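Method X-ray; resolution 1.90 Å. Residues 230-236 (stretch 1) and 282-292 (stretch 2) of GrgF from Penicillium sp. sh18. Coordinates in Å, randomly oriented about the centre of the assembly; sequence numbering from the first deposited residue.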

# COMPACT_ATOMS: atom_id res chain seq x y z
N THR A 230 5.44 -1.94 21.41
CA THR A 230 6.85 -1.74 21.07
C THR A 230 7.27 -0.31 21.39
O THR A 230 6.73 0.63 20.79
CB THR A 230 7.10 -2.01 19.59
OG1 THR A 230 6.77 -3.37 19.27
CG2 THR A 230 8.57 -1.73 19.24
N PRO A 231 8.23 -0.09 22.29
CA PRO A 231 8.61 1.28 22.66
C PRO A 231 9.10 2.07 21.45
O PRO A 231 9.89 1.58 20.65
CB PRO A 231 9.74 1.07 23.68
CG PRO A 231 9.57 -0.32 24.16
CD PRO A 231 9.01 -1.10 23.03
N ALA A 232 8.63 3.31 21.34
CA ALA A 232 8.92 4.16 20.19
C ALA A 232 9.31 5.55 20.64
O ALA A 232 8.71 6.11 21.57
CB ALA A 232 7.71 4.25 19.24
N MET A 233 10.31 6.12 19.99
CA MET A 233 10.78 7.46 20.30
C MET A 233 10.73 8.32 19.06
O MET A 233 11.22 7.92 18.00
CB MET A 233 12.20 7.43 20.85
CG MET A 233 12.74 8.80 21.07
SD MET A 233 14.39 8.68 21.83
CE MET A 233 14.76 10.42 22.05
N MET A 234 10.16 9.52 19.18
CA MET A 234 10.24 10.48 18.10
C MET A 234 11.18 11.61 18.49
O MET A 234 11.14 12.10 19.64
CB MET A 234 8.88 11.07 17.75
CG MET A 234 8.94 11.85 16.43
SD MET A 234 7.32 12.44 15.95
CE MET A 234 6.47 10.91 15.53
N VAL A 235 12.00 12.03 17.53
CA VAL A 235 12.95 13.12 17.72
C VAL A 235 12.63 14.20 16.70
O VAL A 235 12.88 14.03 15.50
CB VAL A 235 14.40 12.65 17.58
CG1 VAL A 235 15.36 13.83 17.75
CG2 VAL A 235 14.67 11.56 18.61
N THR A 236 12.05 15.30 17.18
CA THR A 236 11.40 16.28 16.32
C THR A 236 12.11 17.62 16.47
O THR A 236 12.12 18.19 17.57
CB THR A 236 9.91 16.41 16.70
OG1 THR A 236 9.22 15.20 16.35
CG2 THR A 236 9.26 17.57 15.97
N ASN A 282 23.18 10.64 22.94
CA ASN A 282 23.14 10.08 24.30
C ASN A 282 21.72 9.86 24.77
O ASN A 282 21.42 8.87 25.44
CB ASN A 282 23.87 10.99 25.27
CG ASN A 282 25.33 10.65 25.37
OD1 ASN A 282 25.70 9.49 25.26
ND2 ASN A 282 26.17 11.67 25.55
N ARG A 283 20.83 10.80 24.43
CA ARG A 283 19.42 10.67 24.78
C ARG A 283 18.80 9.44 24.11
O ARG A 283 18.12 8.65 24.77
CB ARG A 283 18.69 11.95 24.38
CG ARG A 283 17.15 11.87 24.39
CD ARG A 283 16.58 11.75 25.81
NE ARG A 283 15.12 11.80 25.77
CZ ARG A 283 14.44 12.94 25.65
NH1 ARG A 283 15.08 14.09 25.57
NH2 ARG A 283 13.11 12.91 25.60
N GLN A 284 19.06 9.25 22.81
CA GLN A 284 18.55 8.09 22.09
C GLN A 284 19.18 6.81 22.61
O GLN A 284 18.51 5.78 22.72
CB GLN A 284 18.82 8.23 20.59
CG GLN A 284 18.00 9.35 19.94
CD GLN A 284 18.47 9.67 18.53
OE1 GLN A 284 18.91 8.80 17.79
NE2 GLN A 284 18.36 10.95 18.15
N LEU A 285 20.47 6.85 22.93
CA LEU A 285 21.13 5.70 23.54
C LEU A 285 20.49 5.35 24.88
O LEU A 285 20.30 4.16 25.20
CB LEU A 285 22.62 6.00 23.69
CG LEU A 285 23.40 4.95 24.47
CD1 LEU A 285 23.53 3.71 23.60
CD2 LEU A 285 24.76 5.51 24.87
N ASP A 286 20.15 6.35 25.68
CA ASP A 286 19.50 6.09 26.96
C ASP A 286 18.12 5.45 26.76
O ASP A 286 17.75 4.51 27.47
CB ASP A 286 19.37 7.40 27.76
CG ASP A 286 18.95 7.16 29.19
OD1 ASP A 286 19.77 6.61 29.96
OD2 ASP A 286 17.79 7.49 29.55
N PHE A 287 17.37 5.96 25.78
CA PHE A 287 16.10 5.33 25.41
C PHE A 287 16.29 3.86 25.08
O PHE A 287 15.58 3.00 25.60
CB PHE A 287 15.49 6.08 24.23
CG PHE A 287 14.31 5.40 23.61
CD1 PHE A 287 13.05 5.50 24.18
CD2 PHE A 287 14.45 4.65 22.45
CE1 PHE A 287 11.95 4.87 23.59
CE2 PHE A 287 13.34 4.01 21.86
CZ PHE A 287 12.11 4.12 22.43
N LEU A 288 17.26 3.56 24.22
CA LEU A 288 17.53 2.17 23.85
C LEU A 288 17.97 1.34 25.05
O LEU A 288 17.58 0.18 25.18
CB LEU A 288 18.59 2.12 22.75
CG LEU A 288 18.18 2.73 21.37
CD1 LEU A 288 19.33 2.69 20.37
CD2 LEU A 288 16.95 2.04 20.77
N LYS A 289 18.82 1.91 25.92
CA LYS A 289 19.30 1.15 27.08
C LYS A 289 18.15 0.82 28.02
O LYS A 289 18.05 -0.30 28.52
CB LYS A 289 20.39 1.93 27.82
CG LYS A 289 21.73 1.94 27.12
CD LYS A 289 22.77 2.79 27.87
CE LYS A 289 23.97 1.94 28.26
NZ LYS A 289 25.18 2.73 28.64
N ARG A 290 17.26 1.79 28.26
CA ARG A 290 16.15 1.57 29.17
C ARG A 290 15.17 0.53 28.64
O ARG A 290 14.68 -0.31 29.40
CB ARG A 290 15.44 2.91 29.44
CG ARG A 290 16.27 3.90 30.25
CD ARG A 290 15.45 5.12 30.67
NE ARG A 290 15.36 6.12 29.60
CZ ARG A 290 14.31 6.27 28.79
NH1 ARG A 290 13.23 5.52 28.93
NH2 ARG A 290 14.34 7.21 27.86
N HIS A 291 14.89 0.54 27.34
CA HIS A 291 13.83 -0.32 26.81
C HIS A 291 14.32 -1.67 26.30
O HIS A 291 13.56 -2.64 26.31
CB HIS A 291 13.07 0.41 25.69
CG HIS A 291 12.16 1.48 26.19
ND1 HIS A 291 10.96 1.20 26.82
CD2 HIS A 291 12.27 2.83 26.18
CE1 HIS A 291 10.38 2.33 27.18
NE2 HIS A 291 11.15 3.34 26.80
N MET A 292 15.55 -1.75 25.81
CA MET A 292 16.13 -3.03 25.39
C MET A 292 17.01 -3.66 26.46
O MET A 292 17.54 -4.76 26.25
CB MET A 292 16.93 -2.85 24.10
CG MET A 292 16.13 -2.22 22.96
SD MET A 292 16.72 -2.64 21.28
CE MET A 292 18.36 -1.91 21.30

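A helix, residues 282-292, lies against a strand, residues 232-236, with the preceding Pro-231 extending the contact. The two run almost exactly antiparallel, at 172° between their N-to-C directions, and their axes come within 9.9 Å, a normal spacing for a helix packed on a strand through its side chains. The register follows from this: Met-233 lies nearest Phe-287 and Pro-231 nearest His-291, so two steps back along stretch 1 match one turn forward along the helix. No hydrogen bond crosses between the stretches. The helix backbone is engaged in its own i to i+4 bonds, such as Phe-287 N to Arg-283 O at 3.0 Å, and the contact rests on apolar and aromatic packing that buries 374 Å² in all.

The strand's alternation selects its contact residues. Met-233 and Val-235 direct their CA-to-CB bonds toward the helix, as does Pro-231 just before the strand, while Ala-232 points away.

Along the helix, Asn-282 is out of reach, and the first contact comes from Arg-283. Its CG lies 3.6 Å from CE of Met-233, and the same methyl sits over one face of the guanidinium. Arginine suits such a margin because its methylene groups and flat guanidinium face can pack against apolar atoms while its polar edge remains free for other partners. Met-233 reaches this far because all three of its chi angles are t, which makes the side chain fully extended.

Gln-284 starts sideways, but its end comes nearer to the strand. Its CG is 4.0 Å from Met-233 CE, and its NE2 is 3.8 Å from Val-235 CG2, a van der Waals contact. The amide's OE1 is hydrogen-bonded elsewhere in the structure, so this buried oxygen is not left without a partner.

Leu-285 and Asp-286 do not touch the strand. Asp-286 instead braces the helix one turn on: Arg-290 NE donates to Asp-286 OD2 at 2.8 Å, a hydrogen bond within a salt bridge.

Phe-287 is the centre of the packing. Met-233 CB stands 3.6 Å from the centroid of its ring and only 8° off the normal, a CH-pi contact in which a weakly polarised C-H meets the electron-rich face. Met-233 SD lies obliquely, 4.3 Å from the same centroid, adding a sulfur-aromatic contact. The ring also reaches the backbone of stretch 1: Phe-287 CZ is 3.6 Å from Met-233 N and 3.8 Å from Pro-231 C, the latter at the ring edge. A flat ring can thus use both face and edge in a tight space.

Leu-288, Lys-289 and Arg-290 make no contact with stretch 1. One turn beyond Phe-287, His-291 closes the interface. Pro-231 CB lies 3.6 Å from the centroid of its ring, 21° off the normal, another CH-pi contact, and Pro-231 CG approaches His-291 ND1 to 3.4 Å. Proline's compact, rigid ring offers C-H groups well suited to an aromatic face. Met-292, buried, points sideways and stays clear of the strand.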